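Long-range contacts in formiminotetrahydrofolate cyclodeaminase (Thermotoga maritima, PDB 1O5H), which probably catalyses the cyclising deamination of 5-formiminotetrahydrofolate to 5,10-methenyltetrahydrofolate with release of ammonia: residues A[131-136]-A[196-201]; A[124-129]-A[189-194]; A[109-114]-A[173-178]; A[43-48]-A[83-88]; A[145-150]-A[204-209]. All blocks are in the same frame, centred on the assembly; numbering follows the deposited sequence.

Contact 1. Residues A[131-136]-A[196-201]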
# COMPACT_ATOMS: atom_id res chain seq x y z
N LEU A 131 -5.06 5.38 12.31
CA LEU A 131 -5.64 5.60 11.00
C LEU A 131 -6.91 4.81 10.90
O LEU A 131 -7.92 5.33 10.45
CB LEU A 131 -4.66 5.20 9.90
CG LEU A 131 -5.22 5.21 8.47
CD1 LEU A 131 -5.71 6.59 8.10
CD2 LEU A 131 -4.18 4.73 7.45
N ALA A 132 -6.88 3.57 11.36
CA ALA A 132 -8.06 2.72 11.25
C ALA A 132 -9.23 3.36 11.96
O ALA A 132 -10.28 3.47 11.38
CB ALA A 132 -7.78 1.35 11.82
N HIS A 133 -9.05 3.81 13.19
CA HIS A 133 -10.13 4.43 13.95
C HIS A 133 -10.71 5.64 13.23
O HIS A 133 -11.92 5.88 13.30
CB HIS A 133 -9.72 4.80 15.39
CG HIS A 133 -9.80 3.66 16.36
ND1 HIS A 133 -10.99 3.12 16.79
CD2 HIS A 133 -8.82 2.95 16.99
CE1 HIS A 133 -10.76 2.13 17.63
NE2 HIS A 133 -9.45 2.00 17.77
N GLU A 134 -9.87 6.39 12.54
CA GLU A 134 -10.37 7.55 11.81
C GLU A 134 -11.15 7.13 10.58
O GLU A 134 -12.16 7.76 10.22
CB GLU A 134 -9.25 8.50 11.42
CG GLU A 134 -8.38 9.00 12.57
CD GLU A 134 -9.10 9.91 13.56
OE1 GLU A 134 -10.31 9.75 13.81
OE2 GLU A 134 -8.43 10.79 14.13
N LEU A 135 -10.68 6.06 9.94
CA LEU A 135 -11.36 5.54 8.76
C LEU A 135 -12.69 5.04 9.19
O LEU A 135 -13.66 5.21 8.47
CB LEU A 135 -10.56 4.44 8.07
CG LEU A 135 -9.31 4.96 7.34
CD1 LEU A 135 -8.58 3.88 6.62
CD2 LEU A 135 -9.68 6.03 6.35
N GLU A 136 -12.79 4.49 10.40
CA GLU A 136 -14.13 4.11 10.86
C GLU A 136 -15.05 5.35 11.01
O GLU A 136 -16.21 5.34 10.58
CB GLU A 136 -14.10 3.30 12.13
CG GLU A 136 -15.44 2.68 12.41
CD GLU A 136 -15.47 1.83 13.65
OE1 GLU A 136 -14.40 1.36 14.12
OE2 GLU A 136 -16.59 1.60 14.15
N GLU A 196 -7.98 -4.87 12.91
CA GLU A 196 -8.90 -5.79 12.24
C GLU A 196 -10.34 -5.36 12.39
O GLU A 196 -11.08 -5.33 11.40
CB GLU A 196 -8.81 -7.19 12.82
CG GLU A 196 -7.83 -8.11 12.10
CD GLU A 196 -8.00 -8.07 10.60
OE1 GLU A 196 -9.11 -8.39 10.09
OE2 GLU A 196 -7.01 -7.69 9.92
N GLY A 197 -10.72 -5.03 13.63
CA GLY A 197 -12.08 -4.68 13.94
C GLY A 197 -12.53 -3.50 13.12
O GLY A 197 -13.49 -3.62 12.37
N CYS A 198 -11.84 -2.37 13.28
CA CYS A 198 -12.14 -1.19 12.47
C CYS A 198 -12.20 -1.56 10.98
O CYS A 198 -13.12 -1.20 10.27
CB CYS A 198 -11.08 -0.12 12.69
SG CYS A 198 -11.20 0.74 14.28
N TYR A 199 -11.21 -2.29 10.52
CA TYR A 199 -11.12 -2.65 9.13
C TYR A 199 -12.37 -3.36 8.62
O TYR A 199 -12.95 -2.96 7.60
CB TYR A 199 -9.94 -3.57 8.94
CG TYR A 199 -9.78 -4.02 7.53
CD1 TYR A 199 -9.64 -3.08 6.51
CD2 TYR A 199 -9.71 -5.38 7.21
CE1 TYR A 199 -9.47 -3.47 5.17
CE2 TYR A 199 -9.54 -5.79 5.89
CZ TYR A 199 -9.43 -4.81 4.88
OH TYR A 199 -9.27 -5.17 3.58
N GLN A 200 -12.74 -4.42 9.32
CA GLN A 200 -13.90 -5.19 8.96
C GLN A 200 -15.17 -4.32 9.00
O GLN A 200 -15.95 -4.30 8.03
CB GLN A 200 -14.01 -6.37 9.91
CG GLN A 200 -14.23 -7.70 9.22
CD GLN A 200 -12.99 -8.17 8.48
OE1 GLN A 200 -12.95 -8.16 7.24
NE2 GLN A 200 -11.99 -8.57 9.23
N ARG A 201 -15.37 -3.57 10.09
CA ARG A 201 -16.49 -2.63 10.16
C ARG A 201 -16.47 -1.69 8.96
O ARG A 201 -17.48 -1.56 8.28
CB ARG A 201 -16.54 -1.88 11.49
CG ARG A 201 -17.10 -2.70 12.64
CD ARG A 201 -17.28 -1.93 13.93
NE ARG A 201 -16.02 -1.31 14.37
CZ ARG A 201 -15.06 -1.95 15.04
NH1 ARG A 201 -15.19 -3.24 15.36
NH2 ARG A 201 -13.96 -1.29 15.41
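Glu136 and Arg201 close one end of this helix pair with a salt bridge, and Cys198 meets Ala132 through CB and His133 through SG. The Glu136 chain leaves with CG anti to its backbone N (chi1 -168°) and stays extended beyond, which carries the carboxylate across to the neighbouring helix. Arg201 bends at chi3, turning its guanidinium so that an edge, not a face, meets the acid. NH2 of Arg201 gives a hydrogen bond of 3.0 Å to OE1 of Glu136, on the syn side of that oxygen and close to the guanidinium plane. NE of Arg201 adds two weak bonds, 3.0 Å to OE2 of Glu136 and 3.1 Å to OE1. The carboxylate and guanidinium planes are 49° apart, so the two groups do not lie flat against each other in one plane.

Cys198 points into the groove between the helices. Its CB lies 3.7 Å from CB of Ala132, while SG sits over one face of the His133 ring, 3.7 Å from the centroid. With the Glu136 carboxylate gone, as in an alanine here, the Arg201 guanidinium is likely to lose its anionic mate and turn more freely. Helices 107-141 and 178-206, running nearly parallel here at 28°, are thus joined by a small apolar and sulfur contact, with an ion pair at the more exposed margin probably adding electrostatic attraction.

Contact 2. Residues A[124-129]-A[189-194]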
# COMPACT_ATOMS: atom_id res chain seq x y z
N VAL A 124 4.93 2.11 13.79
CA VAL A 124 4.16 2.27 12.57
C VAL A 124 2.78 1.69 12.76
O VAL A 124 1.78 2.32 12.40
CB VAL A 124 4.81 1.57 11.36
CG1 VAL A 124 3.90 1.68 10.17
CG2 VAL A 124 6.14 2.20 11.04
N ILE A 125 2.71 0.50 13.34
CA ILE A 125 1.42 -0.13 13.60
C ILE A 125 0.52 0.72 14.48
O ILE A 125 -0.70 0.78 14.30
CB ILE A 125 1.60 -1.50 14.23
CG1 ILE A 125 2.14 -2.49 13.21
CG2 ILE A 125 0.30 -2.00 14.78
CD1 ILE A 125 2.54 -3.82 13.78
N ARG A 126 1.10 1.38 15.47
CA ARG A 126 0.26 2.19 16.32
C ARG A 126 -0.36 3.29 15.51
O ARG A 126 -1.54 3.53 15.65
CB ARG A 126 1.04 2.80 17.45
CG ARG A 126 1.55 1.87 18.48
CD ARG A 126 2.10 2.67 19.61
NE ARG A 126 2.98 1.89 20.46
CZ ARG A 126 3.27 2.23 21.70
NH1 ARG A 126 4.09 1.48 22.43
NH2 ARG A 126 2.72 3.34 22.20
N VAL A 127 0.42 3.95 14.67
CA VAL A 127 -0.16 4.95 13.78
C VAL A 127 -1.27 4.32 12.93
O VAL A 127 -2.35 4.89 12.78
CB VAL A 127 0.88 5.61 12.87
CG1 VAL A 127 0.22 6.66 12.00
CG2 VAL A 127 2.03 6.23 13.70
N MSE A 128 -1.03 3.12 12.43
CA MSE A 128 -2.08 2.44 11.69
C MSE A 128 -3.33 2.23 12.53
O MSE A 128 -4.43 2.48 12.05
CB MSE A 128 -1.60 1.11 11.09
CG MSE A 128 -0.60 1.30 9.95
SE MSE A 128 -1.28 2.44 8.47
CE MSE A 128 -0.72 4.26 9.04
N LYS A 129 -3.18 1.80 13.77
CA LYS A 129 -4.34 1.75 14.65
C LYS A 129 -5.09 3.10 14.68
O LYS A 129 -6.33 3.15 14.61
CB LYS A 129 -3.93 1.32 16.06
CG LYS A 129 -5.04 1.26 17.12
CD LYS A 129 -5.33 2.60 17.77
CE LYS A 129 -4.15 3.19 18.55
NZ LYS A 129 -3.58 2.26 19.57
N GLU A 189 -0.77 -7.95 19.55
CA GLU A 189 -2.00 -8.72 19.51
C GLU A 189 -3.21 -7.79 19.58
O GLU A 189 -4.21 -7.95 18.85
CB GLU A 189 -1.97 -9.66 20.71
CG GLU A 189 -2.70 -10.95 20.49
CD GLU A 189 -2.56 -11.91 21.66
OE1 GLU A 189 -2.75 -11.52 22.85
OE2 GLU A 189 -2.30 -13.07 21.37
N GLU A 190 -3.09 -6.82 20.47
CA GLU A 190 -4.09 -5.80 20.71
C GLU A 190 -4.24 -4.84 19.56
O GLU A 190 -5.35 -4.54 19.14
CB GLU A 190 -3.66 -5.00 21.88
CG GLU A 190 -3.15 -5.84 22.99
CD GLU A 190 -3.86 -5.48 24.24
OE1 GLU A 190 -5.12 -5.57 24.15
OE2 GLU A 190 -3.18 -5.08 25.23
N GLN A 191 -3.12 -4.32 19.06
CA GLN A 191 -3.21 -3.41 17.95
C GLN A 191 -3.88 -4.16 16.82
O GLN A 191 -4.78 -3.65 16.15
CB GLN A 191 -1.85 -2.88 17.56
CG GLN A 191 -1.10 -2.23 18.71
CD GLN A 191 -1.76 -0.99 19.23
OE1 GLN A 191 -1.19 0.09 19.16
NE2 GLN A 191 -2.96 -1.14 19.76
N GLU A 192 -3.50 -5.41 16.64
CA GLU A 192 -4.08 -6.20 15.59
C GLU A 192 -5.61 -6.20 15.70
O GLU A 192 -6.33 -5.96 14.71
CB GLU A 192 -3.54 -7.61 15.64
CG GLU A 192 -3.99 -8.43 14.46
CD GLU A 192 -3.13 -9.64 14.19
OE1 GLU A 192 -2.06 -9.81 14.82
OE2 GLU A 192 -3.55 -10.42 13.33
N ALA A 193 -6.10 -6.45 16.92
CA ALA A 193 -7.53 -6.64 17.09
C ALA A 193 -8.25 -5.35 16.78
O ALA A 193 -9.28 -5.36 16.09
CB ALA A 193 -7.84 -7.13 18.47
N GLN A 194 -7.69 -4.23 17.25
CA GLN A 194 -8.28 -2.92 17.04
C GLN A 194 -8.34 -2.64 15.56
O GLN A 194 -9.41 -2.36 15.01
CB GLN A 194 -7.54 -1.84 17.81
CG GLN A 194 -7.99 -1.80 19.30
CD GLN A 194 -7.15 -0.85 20.15
OE1 GLN A 194 -6.86 0.27 19.71
NE2 GLN A 194 -6.76 -1.28 21.36
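Ile125 and Gln191 make the close-packed side of this contact: the CG2 branch of the isoleucine lies 3.6 Å from CB of Gln191. That branch stands anti to the backbone N of Ile125 while CG1 is anti to the carbonyl carbon, beside the backbone N, so it is the short arm that meets the glutamine stem. Behind it, Ile125 also rests on Leu188 and Ile195 of helix 178-206 and on Glu164 of helix 147-172, which makes this the buried flank.

The segments belong to helices 107-141 and 178-206, whose local axes approach to 9.5 Å at 29°, an almost parallel pairing within the all-helical fold of this protein. Toward the solvent the contact becomes more polar, with partly exposed chains held by only a weak hydrogen bond. Lys129 folds back through bends at chi2, chi3 and chi4, bringing NZ to 3.3 Å from OE1 of Gln191 in that weak bond. The middle of the same chain is brushed by a second amide, for OE1 of Gln194 lies 3.3 Å from CG of Lys129. Arg126 contributes its aliphatic stem alone, CG standing 3.3 Å from OE1 of Gln191. Its chain then runs on extended, and the guanidinium, its plane 87° from that of the Gln191 amide, forms a salt bridge through NE with Glu187, one turn before Gln191 on the same helix.

Contact 3. Residues A[109-114]-A[173-178]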
# COMPACT_ATOMS: atom_id res chain seq x y z
N GLU A 109 25.32 -4.79 23.12
CA GLU A 109 24.95 -3.80 22.11
C GLU A 109 23.90 -4.32 21.06
O GLU A 109 22.97 -3.59 20.72
CB GLU A 109 26.22 -3.24 21.42
CG GLU A 109 27.36 -2.84 22.37
CD GLU A 109 28.76 -2.91 21.73
OE1 GLU A 109 29.18 -1.94 21.06
OE2 GLU A 109 29.46 -3.93 21.92
N LEU A 110 24.06 -5.56 20.58
CA LEU A 110 23.19 -6.15 19.54
C LEU A 110 21.76 -6.30 20.06
O LEU A 110 20.82 -5.80 19.45
CB LEU A 110 23.73 -7.51 19.05
CG LEU A 110 22.92 -8.26 17.97
CD1 LEU A 110 23.01 -7.56 16.63
CD2 LEU A 110 23.30 -9.75 17.82
N GLN A 111 21.62 -6.99 21.19
CA GLN A 111 20.33 -7.20 21.80
C GLN A 111 19.57 -5.90 21.96
O GLN A 111 18.37 -5.83 21.67
CB GLN A 111 20.49 -7.89 23.15
CG GLN A 111 20.47 -9.39 23.04
CD GLN A 111 19.11 -9.89 22.65
OE1 GLN A 111 18.11 -9.61 23.33
NE2 GLN A 111 19.05 -10.63 21.55
N ASN A 112 20.27 -4.87 22.39
CA ASN A 112 19.64 -3.57 22.54
C ASN A 112 19.26 -2.93 21.19
O ASN A 112 18.21 -2.28 21.08
CB ASN A 112 20.57 -2.65 23.33
CG ASN A 112 20.41 -1.21 22.95
OD1 ASN A 112 19.49 -0.54 23.41
ND2 ASN A 112 21.32 -0.71 22.10
N ALA A 113 20.08 -3.13 20.17
CA ALA A 113 19.80 -2.58 18.86
C ALA A 113 18.59 -3.28 18.30
O ALA A 113 17.67 -2.63 17.78
CB ALA A 113 20.97 -2.77 17.95
N LEU A 114 18.60 -4.60 18.42
CA LEU A 114 17.47 -5.41 18.02
C LEU A 114 16.14 -4.91 18.63
O LEU A 114 15.13 -4.88 17.93
CB LEU A 114 17.73 -6.87 18.37
CG LEU A 114 18.69 -7.65 17.48
CD1 LEU A 114 19.15 -8.86 18.27
CD2 LEU A 114 18.01 -8.07 16.18
N LYS A 173 12.22 -12.40 17.02
CA LYS A 173 12.76 -13.76 17.08
C LYS A 173 14.25 -13.80 17.37
O LYS A 173 14.77 -14.80 17.83
CB LYS A 173 12.44 -14.56 15.82
CG LYS A 173 13.19 -14.13 14.58
CD LYS A 173 12.82 -15.01 13.40
CE LYS A 173 13.39 -14.42 12.11
NZ LYS A 173 13.57 -15.43 11.03
N GLU A 174 14.92 -12.68 17.14
CA GLU A 174 16.33 -12.55 17.48
C GLU A 174 16.64 -12.07 18.91
O GLU A 174 17.78 -12.15 19.36
CB GLU A 174 17.00 -11.61 16.48
CG GLU A 174 16.88 -12.07 15.03
CD GLU A 174 17.37 -13.51 14.82
OE1 GLU A 174 18.29 -13.96 15.55
OE2 GLU A 174 16.80 -14.20 13.92
N ILE A 175 15.62 -11.58 19.61
CA ILE A 175 15.79 -10.97 20.94
C ILE A 175 15.61 -12.02 22.04
O ILE A 175 14.58 -12.72 22.12
CB ILE A 175 14.81 -9.76 21.10
CG1 ILE A 175 15.27 -8.62 20.20
CG2 ILE A 175 14.72 -9.27 22.54
CD1 ILE A 175 14.26 -7.53 19.99
N SER A 176 16.63 -12.13 22.89
CA SER A 176 16.70 -13.20 23.88
C SER A 176 15.94 -12.86 25.15
O SER A 176 15.49 -13.75 25.86
CB SER A 176 18.15 -13.58 24.19
OG SER A 176 18.89 -12.45 24.63
N ASP A 177 15.78 -11.56 25.42
CA ASP A 177 15.00 -11.09 26.56
C ASP A 177 13.54 -11.55 26.45
O ASP A 177 12.76 -10.93 25.74
CB ASP A 177 15.09 -9.57 26.61
CG ASP A 177 14.20 -8.94 27.67
OD1 ASP A 177 13.27 -9.60 28.21
OD2 ASP A 177 14.35 -7.76 28.01
N GLU A 178 13.17 -12.62 27.16
CA GLU A 178 11.81 -13.15 27.03
C GLU A 178 10.71 -12.12 27.33
O GLU A 178 9.79 -11.98 26.52
CB GLU A 178 11.59 -14.42 27.87
CG GLU A 178 10.61 -15.41 27.21
CD GLU A 178 9.64 -16.08 28.19
OE1 GLU A 178 10.11 -16.80 29.10
OE2 GLU A 178 8.40 -15.88 28.03
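In Gln111 a chi1 of -90° and a bend at chi2 (-68°) together place the amide against the backbone of the loop 173-178. There the amide is used at both ends. Its OE1 accepts a hydrogen bond of 3.0 Å from N of Ser176, the donor tilted 33° from the carbonyl plane and approaching well to the side of the C=O direction. Its NE2 gives a weak bond, also 3.0 Å, to the carbonyl O of Glu174. One side chain therefore spans the peptide groups on the two sides of Ile175, holding a stretch of chain that has no regular structure of its own. A leucine at Gln111 would probably leave the N-H of Ser176 and the carbonyl of Glu174 without this partner and set the loop freer to shift.

One turn further along the helix, Leu114 supplies the apolar half. Its CB touches CG1 of Ile175 at 3.5 Å, and its CD2 lies 3.7 Å from CB of Glu174. The Ile175 chain reaches on past it, CD1 coming against the Leu114 carbonyl, while CG2 stays near the Gln111 amide.

Asp177 is the N-cap of the following helix, its OD1 hydrogen-bonded to N of Phe180, and OD2 forms a salt bridge with Lys115. The loop thus turns from helix 147-172 into helix 178-206 while lying against the early part of helix 107-141, whose Leu114 and Ala113 also pack on Val99 of helix 68-100.

Contact 4. Residues A[43-48]-A[83-88]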
# COMPACT_ATOMS: atom_id res chain seq x y z
N VAL A 43 3.70 3.81 2.55
CA VAL A 43 2.35 3.48 2.15
C VAL A 43 1.39 4.00 3.19
O VAL A 43 0.38 4.60 2.86
CB VAL A 43 2.16 2.00 1.97
CG1 VAL A 43 0.75 1.73 1.67
CG2 VAL A 43 3.06 1.47 0.83
N GLY A 44 1.72 3.83 4.45
CA GLY A 44 0.82 4.26 5.50
C GLY A 44 0.55 5.74 5.34
O GLY A 44 -0.58 6.21 5.47
N ALA A 45 1.62 6.48 5.06
CA ALA A 45 1.53 7.92 4.94
C ALA A 45 0.54 8.27 3.86
O ALA A 45 -0.29 9.11 4.06
CB ALA A 45 2.89 8.48 4.61
N MSE A 46 0.62 7.59 2.73
CA MSE A 46 -0.30 7.85 1.64
C MSE A 46 -1.72 7.48 2.03
O MSE A 46 -2.67 8.16 1.63
CB MSE A 46 0.11 7.08 0.40
CG MSE A 46 1.32 7.69 -0.28
SE MSE A 46 1.96 6.51 -1.68
CE MSE A 46 2.19 5.01 -0.65
N ALA A 47 -1.88 6.42 2.82
CA ALA A 47 -3.21 6.05 3.29
C ALA A 47 -3.81 7.15 4.15
O ALA A 47 -4.99 7.47 4.01
CB ALA A 47 -3.20 4.76 4.04
N CYS A 48 -2.98 7.74 5.01
CA CYS A 48 -3.41 8.86 5.85
C CYS A 48 -3.83 10.03 4.97
O CYS A 48 -4.82 10.72 5.26
CB CYS A 48 -2.31 9.28 6.83
SG CYS A 48 -1.96 8.04 8.12
N LEU A 83 3.80 13.02 9.31
CA LEU A 83 5.10 13.39 9.87
C LEU A 83 5.68 12.25 10.70
O LEU A 83 6.88 11.97 10.62
CB LEU A 83 5.05 14.70 10.68
CG LEU A 83 4.72 16.04 9.99
CD1 LEU A 83 4.66 17.15 11.04
CD2 LEU A 83 5.66 16.44 8.82
N LYS A 84 4.85 11.57 11.47
CA LYS A 84 5.34 10.46 12.27
C LYS A 84 5.85 9.33 11.38
O LYS A 84 6.95 8.78 11.62
CB LYS A 84 4.28 9.97 13.25
CG LYS A 84 4.16 10.86 14.51
CD LYS A 84 3.35 10.22 15.65
CE LYS A 84 1.92 10.76 15.73
NZ LYS A 84 1.07 9.82 16.53
N LEU A 85 5.06 9.01 10.35
CA LEU A 85 5.33 7.88 9.49
C LEU A 85 6.57 8.14 8.65
O LEU A 85 7.43 7.26 8.50
CB LEU A 85 4.12 7.58 8.60
CG LEU A 85 2.88 6.99 9.28
CD1 LEU A 85 1.69 7.00 8.35
CD2 LEU A 85 3.12 5.58 9.77
N PHE A 86 6.69 9.35 8.14
CA PHE A 86 7.92 9.69 7.45
C PHE A 86 9.13 9.61 8.37
O PHE A 86 10.21 9.23 7.95
CB PHE A 86 7.83 11.06 6.80
CG PHE A 86 6.98 11.06 5.56
CD1 PHE A 86 7.19 10.11 4.56
CD2 PHE A 86 6.00 12.03 5.38
CE1 PHE A 86 6.43 10.10 3.40
CE2 PHE A 86 5.24 12.05 4.22
CZ PHE A 86 5.44 11.08 3.22
N ASP A 87 8.94 9.93 9.64
CA ASP A 87 10.05 9.82 10.53
C ASP A 87 10.35 8.35 10.74
O ASP A 87 11.54 7.95 10.78
CB ASP A 87 9.79 10.54 11.85
CG ASP A 87 11.05 10.65 12.68
OD1 ASP A 87 11.99 11.35 12.24
OD2 ASP A 87 11.21 10.04 13.76
N LEU A 88 9.30 7.54 10.86
CA LEU A 88 9.51 6.11 11.15
C LEU A 88 10.17 5.35 10.01
O LEU A 88 10.80 4.34 10.22
CB LEU A 88 8.21 5.43 11.57
CG LEU A 88 7.74 5.87 12.95
CD1 LEU A 88 6.28 5.59 13.16
CD2 LEU A 88 8.56 5.19 14.01
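Segments 43-48 and 83-88 run antiparallel at 171°, with axes 8.8 Å apart and Ala45 and Leu85 facing each other across a CA separation of 5.9 Å. Leu85 is the central side chain. Its CG stands anti to the carbonyl carbon (chi1 -71°), and from there the CD1 branch reaches across to the opposite helix, settling over the peptide link between Gly44 and Ala45. CD1 of Leu85 is 3.3 Å from N of Ala45 and 3.5 Å from C of Gly44; Gly44 having no side chain, the methyl can probably lie over the backbone. SG of Cys48, one turn on, meets the same methyl at 3.8 Å.

Phe86 works differently, offering a face. The CB of Ala45 sits over its ring in a CH-pi contact, 4.2 Å from the centroid and displaced toward the rim, with CZ the nearest ring atom at 3.9 Å. No hydrogen bond crosses between the segments. Leu85 also packs on Val127 and Met128 of helix 107-141, whereas Phe86 reaches Leu20 of the second subunit. Small residues on one helix receiving larger ones from its antiparallel neighbour is the close packing of a helical bundle, here in its buried interior near the subunit interface.

Contact 5. Residues A[145-150]-A[204-209]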
# COMPACT_ATOMS: atom_id res chain seq x y z
N ASN A 145 -19.80 10.52 -1.06
CA ASN A 145 -19.26 10.36 -2.41
C ASN A 145 -17.76 10.11 -2.43
O ASN A 145 -17.14 10.15 -3.49
CB ASN A 145 -19.53 11.58 -3.31
CG ASN A 145 -20.90 12.19 -3.09
OD1 ASN A 145 -20.98 13.35 -2.73
ND2 ASN A 145 -21.98 11.42 -3.31
N LEU A 146 -17.16 9.89 -1.28
CA LEU A 146 -15.75 9.59 -1.28
C LEU A 146 -15.53 8.30 -0.53
O LEU A 146 -14.41 7.98 -0.12
CB LEU A 146 -14.96 10.72 -0.67
CG LEU A 146 -14.66 11.87 -1.62
CD1 LEU A 146 -15.73 12.91 -1.57
CD2 LEU A 146 -13.33 12.51 -1.23
N ALA A 147 -16.62 7.55 -0.38
CA ALA A 147 -16.53 6.29 0.30
C ALA A 147 -15.42 5.45 -0.33
O ALA A 147 -14.60 4.89 0.39
CB ALA A 147 -17.81 5.58 0.28
N SER A 148 -15.36 5.43 -1.67
CA SER A 148 -14.31 4.70 -2.36
C SER A 148 -12.94 5.04 -1.76
O SER A 148 -12.15 4.16 -1.42
CB SER A 148 -14.34 4.99 -3.85
OG SER A 148 -13.51 6.09 -4.15
N ASP A 149 -12.66 6.33 -1.60
CA ASP A 149 -11.36 6.72 -1.08
C ASP A 149 -11.13 6.27 0.35
O ASP A 149 -10.04 5.89 0.72
CB ASP A 149 -11.15 8.21 -1.21
CG ASP A 149 -11.01 8.63 -2.63
OD1 ASP A 149 -10.34 7.90 -3.40
OD2 ASP A 149 -11.53 9.67 -3.08
N THR A 150 -12.17 6.29 1.16
CA THR A 150 -12.07 5.72 2.49
C THR A 150 -11.73 4.24 2.44
O THR A 150 -10.84 3.78 3.16
CB THR A 150 -13.38 5.91 3.20
OG1 THR A 150 -13.63 7.32 3.30
CG2 THR A 150 -13.27 5.43 4.65
N LYS A 204 -17.55 -3.57 6.00
CA LYS A 204 -18.94 -3.97 6.07
C LYS A 204 -19.82 -2.76 5.77
O LYS A 204 -20.65 -2.82 4.88
CB LYS A 204 -19.24 -4.58 7.45
CG LYS A 204 -20.54 -5.40 7.56
N MSE A 205 -19.61 -1.65 6.48
CA MSE A 205 -20.27 -0.38 6.20
C MSE A 205 -20.17 0.11 4.75
O MSE A 205 -21.12 0.61 4.20
CB MSE A 205 -19.68 0.67 7.11
CG MSE A 205 -20.66 1.63 7.75
SE MSE A 205 -19.61 2.59 9.07
CE MSE A 205 -18.94 1.01 10.25
N LEU A 206 -19.03 -0.05 4.11
CA LEU A 206 -18.85 0.56 2.81
C LEU A 206 -18.92 -0.37 1.62
O LEU A 206 -18.85 0.09 0.48
CB LEU A 206 -17.52 1.31 2.78
CG LEU A 206 -17.39 2.53 3.68
CD1 LEU A 206 -16.23 3.36 3.23
CD2 LEU A 206 -18.67 3.32 3.62
N GLU A 207 -19.06 -1.68 1.82
CA GLU A 207 -18.94 -2.59 0.66
C GLU A 207 -19.94 -2.25 -0.47
O GLU A 207 -19.65 -2.44 -1.66
CB GLU A 207 -19.02 -4.08 1.06
CG GLU A 207 -20.39 -4.53 1.60
CD GLU A 207 -20.87 -5.87 1.05
OE1 GLU A 207 -20.41 -6.31 -0.03
OE2 GLU A 207 -21.75 -6.50 1.70
N GLY A 208 -21.10 -1.73 -0.10
CA GLY A 208 -22.16 -1.49 -1.06
C GLY A 208 -21.91 -0.41 -2.10
O GLY A 208 -22.62 -0.30 -3.10
N ILE A 209 -20.89 0.40 -1.89
CA ILE A 209 -20.71 1.52 -2.79
C ILE A 209 -20.27 1.01 -4.13
O ILE A 209 -20.29 1.72 -5.12
CB ILE A 209 -19.66 2.47 -2.25
CG1 ILE A 209 -18.28 1.81 -2.36
CG2 ILE A 209 -20.02 2.85 -0.82
CD1 ILE A 209 -17.10 2.71 -2.09
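The start of one bundle helix meets the end of another here: helix 147-172 begins just after Leu146, its N-cap residue, and the end of helix 178-206 is followed by a 3-10 segment that carries Ile209. Ala147 is the common neighbour, since Leu206 and Ile209 both lean on it. CB of Ala147 lies 3.7 Å from CG2 of Ile209 and 4.0 Å from CD1 of Leu206. Ile209 holds CG1 between its backbone N and carbonyl carbon (chi1 71°), and the chain extends from there, taking CD1 over the first turn of the helix, against the backbone at Ser148. CD1 of Ile209 is 4.0 Å from CB of Ser148. On the other flank, CD1 of Leu206 lies 3.8 Å from CB of Thr150, the two side chains crossing at about a right angle. No hydrogen bond links the segments; the methyl groups of Leu206 and Ile209 rest on side-chain and backbone atoms of 147-150.

Around this pair, Thr150 also packs on Val54 of helix 36-56 and on Leu135 of helix 107-141, and Leu206 touches Ala139 of that same helix. The second subunit comes close as well: its Asn167 lies against Ser148, and its Gly36 donates a backbone N-H to OD1 of Asp149.

In the fold
From the N terminus, contact 4 comes first, closing the turn between helices 36-56 and 68-100 before any other contact opens. The remaining four all cross one another, because their later segments follow in the same order as their earlier ones. Contacts 3, 2 and 1 succeed each other along helix 107-141, and their partners do so through the loop 173-178 and helix 178-206; contact 5 continues the series from helix 147-172. Contacts 3 and 5 lie on opposite sides of the chain's centre, about 43 Å apart between centres. Leu131 of contact 1 and Val124, Val127 and Met128 of contact 2 touch contact 4, packing helix 107-141 on helices 36-56 and 68-100.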